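Local coordinates for chitin binding protein (Streptomyces lividans, PDB 5FTZ) that probably cleaves chitin oxidatively, as a copper-dependent lytic polysaccharide monooxygenase of family AA10 whose metal is held in a histidine brace, at residues A[46-51]-A[163-168]; A[146-151]-A[167-172]. All coordinates share one frame; numbering follows the deposited sequence.

Contact 1. Residues A[46-51]-A[163-168]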
loop_
_atom_site.group_PDB
_atom_site.type_symbol
_atom_site.label_atom_id
_atom_site.label_comp_id
_atom_site.label_asym_id
_atom_site.label_seq_id
_atom_site.Cartn_x
_atom_site.Cartn_y
_atom_site.Cartn_z
ATOM N N GLY A 46 -18.914 -22.656 8.297
ATOM C CA GLY A 46 -19.395 -22.795 9.650
ATOM C C GLY A 46 -18.712 -21.920 10.665
ATOM O O GLY A 46 -19.106 -21.951 11.830
ATOM N N THR A 47 -17.710 -21.164 10.242
ATOM C CA THR A 47 -17.017 -20.204 11.110
ATOM C C THR A 47 -16.908 -18.859 10.398
ATOM O O THR A 47 -16.167 -17.978 10.876
ATOM C CB THR A 47 -15.616 -20.642 11.503
ATOM O OG1 THR A 47 -14.725 -20.528 10.373
ATOM C CG2 THR A 47 -15.601 -22.037 12.075
ATOM N N ILE A 48 -17.725 -18.624 9.381
ATOM C CA ILE A 48 -17.640 -17.392 8.634
ATOM C C ILE A 48 -18.007 -16.203 9.504
ATOM O O ILE A 48 -17.256 -15.207 9.592
ATOM C CB ILE A 48 -18.492 -17.422 7.374
ATOM C CG1 ILE A 48 -17.967 -18.498 6.404
ATOM C CG2 ILE A 48 -18.467 -16.080 6.677
ATOM C CD1 ILE A 48 -18.988 -18.882 5.359
ATOM N N CYS A 49 -19.134 -16.286 10.198
ATOM C CA CYS A 49 -19.650 -15.136 10.961
ATOM C C CYS A 49 -18.808 -14.837 12.176
ATOM O O CYS A 49 -18.849 -13.703 12.665
ATOM C CB CYS A 49 -21.096 -15.347 11.368
ATOM S SG CYS A 49 -22.214 -15.641 9.950
ATOM N N SER A 50 -17.973 -15.779 12.639
ATOM C CA SER A 50 -17.024 -15.563 13.722
ATOM C C SER A 50 -15.620 -15.273 13.217
ATOM O O SER A 50 -14.710 -15.139 14.022
ATOM C CB SER A 50 -16.955 -16.776 14.665
ATOM O OG SER A 50 -16.469 -17.935 13.995
ATOM N N ALA A 51 -15.431 -15.235 11.923
ATOM C CA ALA A 51 -14.114 -15.129 11.246
ATOM C C ALA A 51 -13.116 -16.160 11.756
ATOM O O ALA A 51 -11.895 -15.901 11.776
ATOM C CB ALA A 51 -13.548 -13.752 11.319
ATOM N N ALA A 163 -9.231 -9.537 6.817
ATOM C CA ALA A 163 -10.525 -8.941 6.493
ATOM C C ALA A 163 -11.389 -9.052 7.738
ATOM O O ALA A 163 -11.205 -9.950 8.551
ATOM C CB ALA A 163 -11.164 -9.621 5.292
ATOM N N PHE A 164 -12.397 -8.178 7.794
ATOM C CA PHE A 164 -13.413 -8.217 8.862
ATOM C C PHE A 164 -14.685 -8.707 8.278
ATOM O O PHE A 164 -15.046 -8.323 7.174
ATOM C CB PHE A 164 -13.561 -6.860 9.507
ATOM C CG PHE A 164 -12.337 -6.449 10.317
ATOM C CD1 PHE A 164 -11.184 -5.970 9.694
ATOM C CD2 PHE A 164 -12.326 -6.650 11.684
ATOM C CE1 PHE A 164 -10.057 -5.647 10.452
ATOM C CE2 PHE A 164 -11.191 -6.342 12.417
ATOM C CZ PHE A 164 -10.081 -5.908 11.800
ATOM N N TYR A 165 -15.325 -9.593 9.021
ATOM C CA TYR A 165 -16.534 -10.294 8.591
ATOM C C TYR A 165 -17.714 -9.955 9.466
ATOM O O TYR A 165 -17.610 -9.972 10.687
ATOM C CB TYR A 165 -16.292 -11.804 8.653
ATOM C CG TYR A 165 -15.266 -12.242 7.622
ATOM C CD1 TYR A 165 -13.903 -12.178 7.885
ATOM C CD2 TYR A 165 -15.649 -12.791 6.413
ATOM C CE1 TYR A 165 -12.947 -12.558 6.926
ATOM C CE2 TYR A 165 -14.709 -13.116 5.438
ATOM C CZ TYR A 165 -13.370 -13.016 5.705
ATOM O OH TYR A 165 -12.483 -13.378 4.687
ATOM N N ALA A 166 -18.857 -9.626 8.853
ATOM C CA ALA A 166 -20.024 -9.262 9.645
ATOM C C ALA A 166 -21.305 -9.816 8.990
ATOM O O ALA A 166 -21.660 -9.401 7.881
ATOM C CB ALA A 166 -20.151 -7.754 9.786
ATOM N N CYS A 167 -21.909 -10.772 9.664
ATOM C CA CYS A 167 -23.183 -11.365 9.192
ATOM C C CYS A 167 -24.337 -10.585 9.767
ATOM O O CYS A 167 -24.377 -10.405 11.005
ATOM C CB CYS A 167 -23.304 -12.803 9.680
ATOM S SG CYS A 167 -22.078 -13.861 8.857
ATOM N N SER A 168 -25.327 -10.217 8.951
ATOM C CA SER A 168 -26.508 -9.545 9.396
ATOM C C SER A 168 -27.718 -10.340 8.990
ATOM O O SER A 168 -27.928 -10.604 7.792
ATOM C CB SER A 168 -26.586 -8.172 8.819
ATOM O OG SER A 168 -25.475 -7.355 9.148
HETATM O O HOH W 1 -20.921 -11.872 12.122
#
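Cys49 and Cys167 are joined by a disulfide that ties a type I beta turn, Ile48 to Ala51, to strand 162-171 in the beta-sandwich core of this AA10 monooxygenase. The covalent end is the tight part: SG of Cys49 lies 2.1 Å from SG of Cys167, and the bridge is twisted to a chi3 of -85°, close to the relaxed right angle. In both cysteines SG stands anti to the carbonyl carbon (chi1 -58° and -68°), which brings the two sulfurs tip to tip between the backbones. The turn itself is closed by Ala51 N donating to Ile48 O.

Toward Tyr165 the fit becomes looser. The CB of Ala51 rests 3.8 Å from CD1 of Tyr165, approaching the ring obliquely, while CG2 of Ile48 comes no nearer than 4.3 Å to CD2 of the same ring. The phenol is fixed further out, where its OH is hydrogen-bonded to Pro35 O, and Val154 and Leu152 of strand 148-157 pack against Tyr165 and Ile48 respectively.

No direct hydrogen bond crosses between 46-51 and 163-168; a single water takes that place beside the disulfide. It donates to Cys49 O at 2.8 Å and accepts from Cys167 N at 2.9 Å, so the two cysteines are linked a second time, through their backbones.

Contact 2. Residues A[146-151]-A[167-172]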
loop_
_atom_site.group_PDB
_atom_site.type_symbol
_atom_site.label_atom_id
_atom_site.label_comp_id
_atom_site.label_asym_id
_atom_site.label_seq_id
_atom_site.Cartn_x
_atom_site.Cartn_y
_atom_site.Cartn_z
ATOM N N SER A 146 -37.266 -13.733 -0.460
ATOM C CA SER A 146 -38.268 -13.532 0.559
ATOM C C SER A 146 -37.823 -14.217 1.862
ATOM O O SER A 146 -37.026 -15.128 1.853
ATOM C CB SER A 146 -39.679 -14.051 0.136
ATOM O OG SER A 146 -39.687 -15.453 0.070
ATOM N N GLY A 147 -38.382 -13.749 2.976
ATOM C CA GLY A 147 -38.137 -14.393 4.270
ATOM C C GLY A 147 -36.755 -14.116 4.795
ATOM O O GLY A 147 -36.109 -13.178 4.372
ATOM N N HIS A 148 -36.343 -14.922 5.757
ATOM C CA HIS A 148 -35.044 -14.768 6.441
ATOM C C HIS A 148 -33.902 -15.033 5.475
ATOM O O HIS A 148 -33.848 -16.083 4.879
ATOM C CB HIS A 148 -35.005 -15.715 7.632
ATOM C CG HIS A 148 -33.727 -15.666 8.420
ATOM N ND1 HIS A 148 -33.227 -16.781 9.063
ATOM C CD2 HIS A 148 -32.889 -14.636 8.697
ATOM C CE1 HIS A 148 -32.076 -16.456 9.644
ATOM N NE2 HIS A 148 -31.889 -15.139 9.502
ATOM N N HIS A 149 -32.931 -14.110 5.480
ATOM C CA HIS A 149 -31.727 -14.196 4.674
ATOM C C HIS A 149 -30.603 -13.604 5.536
ATOM O O HIS A 149 -30.894 -12.933 6.565
ATOM C CB HIS A 149 -31.843 -13.463 3.330
ATOM C CG HIS A 149 -32.562 -14.301 2.324
ATOM N ND1 HIS A 149 -31.952 -15.312 1.621
ATOM C CD2 HIS A 149 -33.857 -14.316 1.950
ATOM C CE1 HIS A 149 -32.842 -15.917 0.854
ATOM N NE2 HIS A 149 -34.008 -15.332 1.044
ATOM N N VAL A 150 -29.382 -13.875 5.155
ATOM C CA VAL A 150 -28.207 -13.272 5.771
ATOM C C VAL A 150 -27.464 -12.454 4.741
ATOM O O VAL A 150 -27.260 -12.915 3.599
ATOM C CB VAL A 150 -27.305 -14.336 6.394
ATOM C CG1 VAL A 150 -25.949 -13.723 6.811
ATOM C CG2 VAL A 150 -28.025 -15.004 7.587
ATOM N N ILE A 151 -27.092 -11.244 5.091
ATOM C CA ILE A 151 -26.141 -10.444 4.350
ATOM C C ILE A 151 -24.818 -10.539 5.038
ATOM O O ILE A 151 -24.726 -10.267 6.265
ATOM C CB ILE A 151 -26.634 -8.980 4.163
ATOM C CG1 ILE A 151 -27.869 -8.929 3.245
ATOM C CG2 ILE A 151 -25.453 -8.125 3.673
ATOM C CD1 ILE A 151 -28.605 -7.613 3.119
ATOM N N CYS A 167 -21.909 -10.772 9.664
ATOM C CA CYS A 167 -23.183 -11.365 9.192
ATOM C C CYS A 167 -24.337 -10.585 9.767
ATOM O O CYS A 167 -24.377 -10.405 11.005
ATOM C CB CYS A 167 -23.304 -12.803 9.680
ATOM S SG CYS A 167 -22.078 -13.861 8.857
ATOM N N SER A 168 -25.327 -10.217 8.951
ATOM C CA SER A 168 -26.508 -9.545 9.396
ATOM C C SER A 168 -27.718 -10.340 8.990
ATOM O O SER A 168 -27.928 -10.604 7.792
ATOM C CB SER A 168 -26.586 -8.172 8.819
ATOM O OG SER A 168 -25.475 -7.355 9.148
ATOM N N ASP A 169 -28.611 -10.590 9.935
ATOM C CA ASP A 169 -29.908 -11.226 9.635
ATOM C C ASP A 169 -30.912 -10.222 9.139
ATOM O O ASP A 169 -31.110 -9.169 9.764
ATOM C CB ASP A 169 -30.452 -11.929 10.857
ATOM C CG ASP A 169 -29.534 -13.013 11.328
ATOM O OD1 ASP A 169 -29.581 -14.129 10.742
ATOM O OD2 ASP A 169 -28.723 -12.764 12.269
ATOM N N VAL A 170 -31.496 -10.512 8.000
ATOM C CA VAL A 170 -32.519 -9.641 7.374
ATOM C C VAL A 170 -33.742 -10.455 6.991
ATOM O O VAL A 170 -33.710 -11.690 6.948
ATOM C CB VAL A 170 -31.952 -8.862 6.182
ATOM C CG1 VAL A 170 -30.760 -7.981 6.587
ATOM C CG2 VAL A 170 -31.585 -9.826 5.058
ATOM N N THR A 171 -34.831 -9.752 6.757
ATOM C CA THR A 171 -36.077 -10.344 6.280
ATOM C C THR A 171 -36.532 -9.564 5.056
ATOM O O THR A 171 -36.741 -8.347 5.169
ATOM C CB THR A 171 -37.171 -10.352 7.374
ATOM O OG1 THR A 171 -36.746 -11.141 8.491
ATOM C CG2 THR A 171 -38.422 -11.066 6.848
ATOM N N PHE A 172 -36.629 -10.286 3.929
ATOM C CA PHE A 172 -36.959 -9.696 2.650
ATOM C C PHE A 172 -38.439 -9.685 2.497
ATOM O O PHE A 172 -39.122 -10.665 2.786
ATOM C CB PHE A 172 -36.292 -10.380 1.489
ATOM C CG PHE A 172 -34.903 -9.923 1.241
ATOM C CD1 PHE A 172 -33.842 -10.498 1.881
ATOM C CD2 PHE A 172 -34.634 -8.881 0.359
ATOM C CE1 PHE A 172 -32.538 -10.086 1.654
ATOM C CE2 PHE A 172 -33.332 -8.461 0.121
ATOM C CZ PHE A 172 -32.269 -9.049 0.787
#
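His148 reaches across to Asp169 on one face of an antiparallel beta hairpin, strands 148-157 and 162-171. With CG anti to the backbone N (chi1 180°), the imidazole swings toward the partner strand, and its NE2 donates to Asp169 OD1 at 2.8 Å. The oxygen lies in the ring plane, while NE2 meets it on the anti side, somewhat out of the carboxylate plane, with ring and carboxylate turned 33° apart. Gln107 OE1 takes the other ring nitrogen, ND1, and Arg10 forms a salt bridge with OD2, so neither group depends on the other alone; the arginine would be expected to favour a charged carboxylate. Val150 lies alongside Asp169, its CG2 3.6 Å from OD1.

The opposite face mixes Ile151 and Val170 with His149 and Ser168. Ile151 and Val170 cross at about a right angle, CD1 of Ile151 touching CG1 of Val170 at 4.1 Å. Past them Phe172 points toward 146-151 and is likewise crossed with His149, their planes at 81° in an oblique pairing, with CD2 of His149 3.8 Å from CD1 of Phe172; Thr101 holds ND1 of His149.

Between the faces, paired backbone bonds join His149 with Val170 and Ile151 with Ser168. At the last residue of the chain Gly147 and Phe172 exchange a pair of backbone bonds, Gly147 N donating to Phe172 O at 3.2 Å.

In the fold
Strand 162-171 serves both contacts, and Cys167 and Ser168 belong to each. Contact 1 is wholly buried near the middle of the chain, the side chain of its Tyr165 about 12 Å from a bound copper ion, whereas contact 2, its centre about 15 Å from that of contact 1, is only partly buried and runs out to the C-terminus. Their chemistry follows this difference in setting. A long loop is secured to the strand by one covalent bond, a bridging water and apolar touches; two neighbouring strands of one sheet are held by repeated backbone bonds and a histidine-carboxylate pair. Arg10 borders both contacts, touching Cys49 in one and Asp169 in the other.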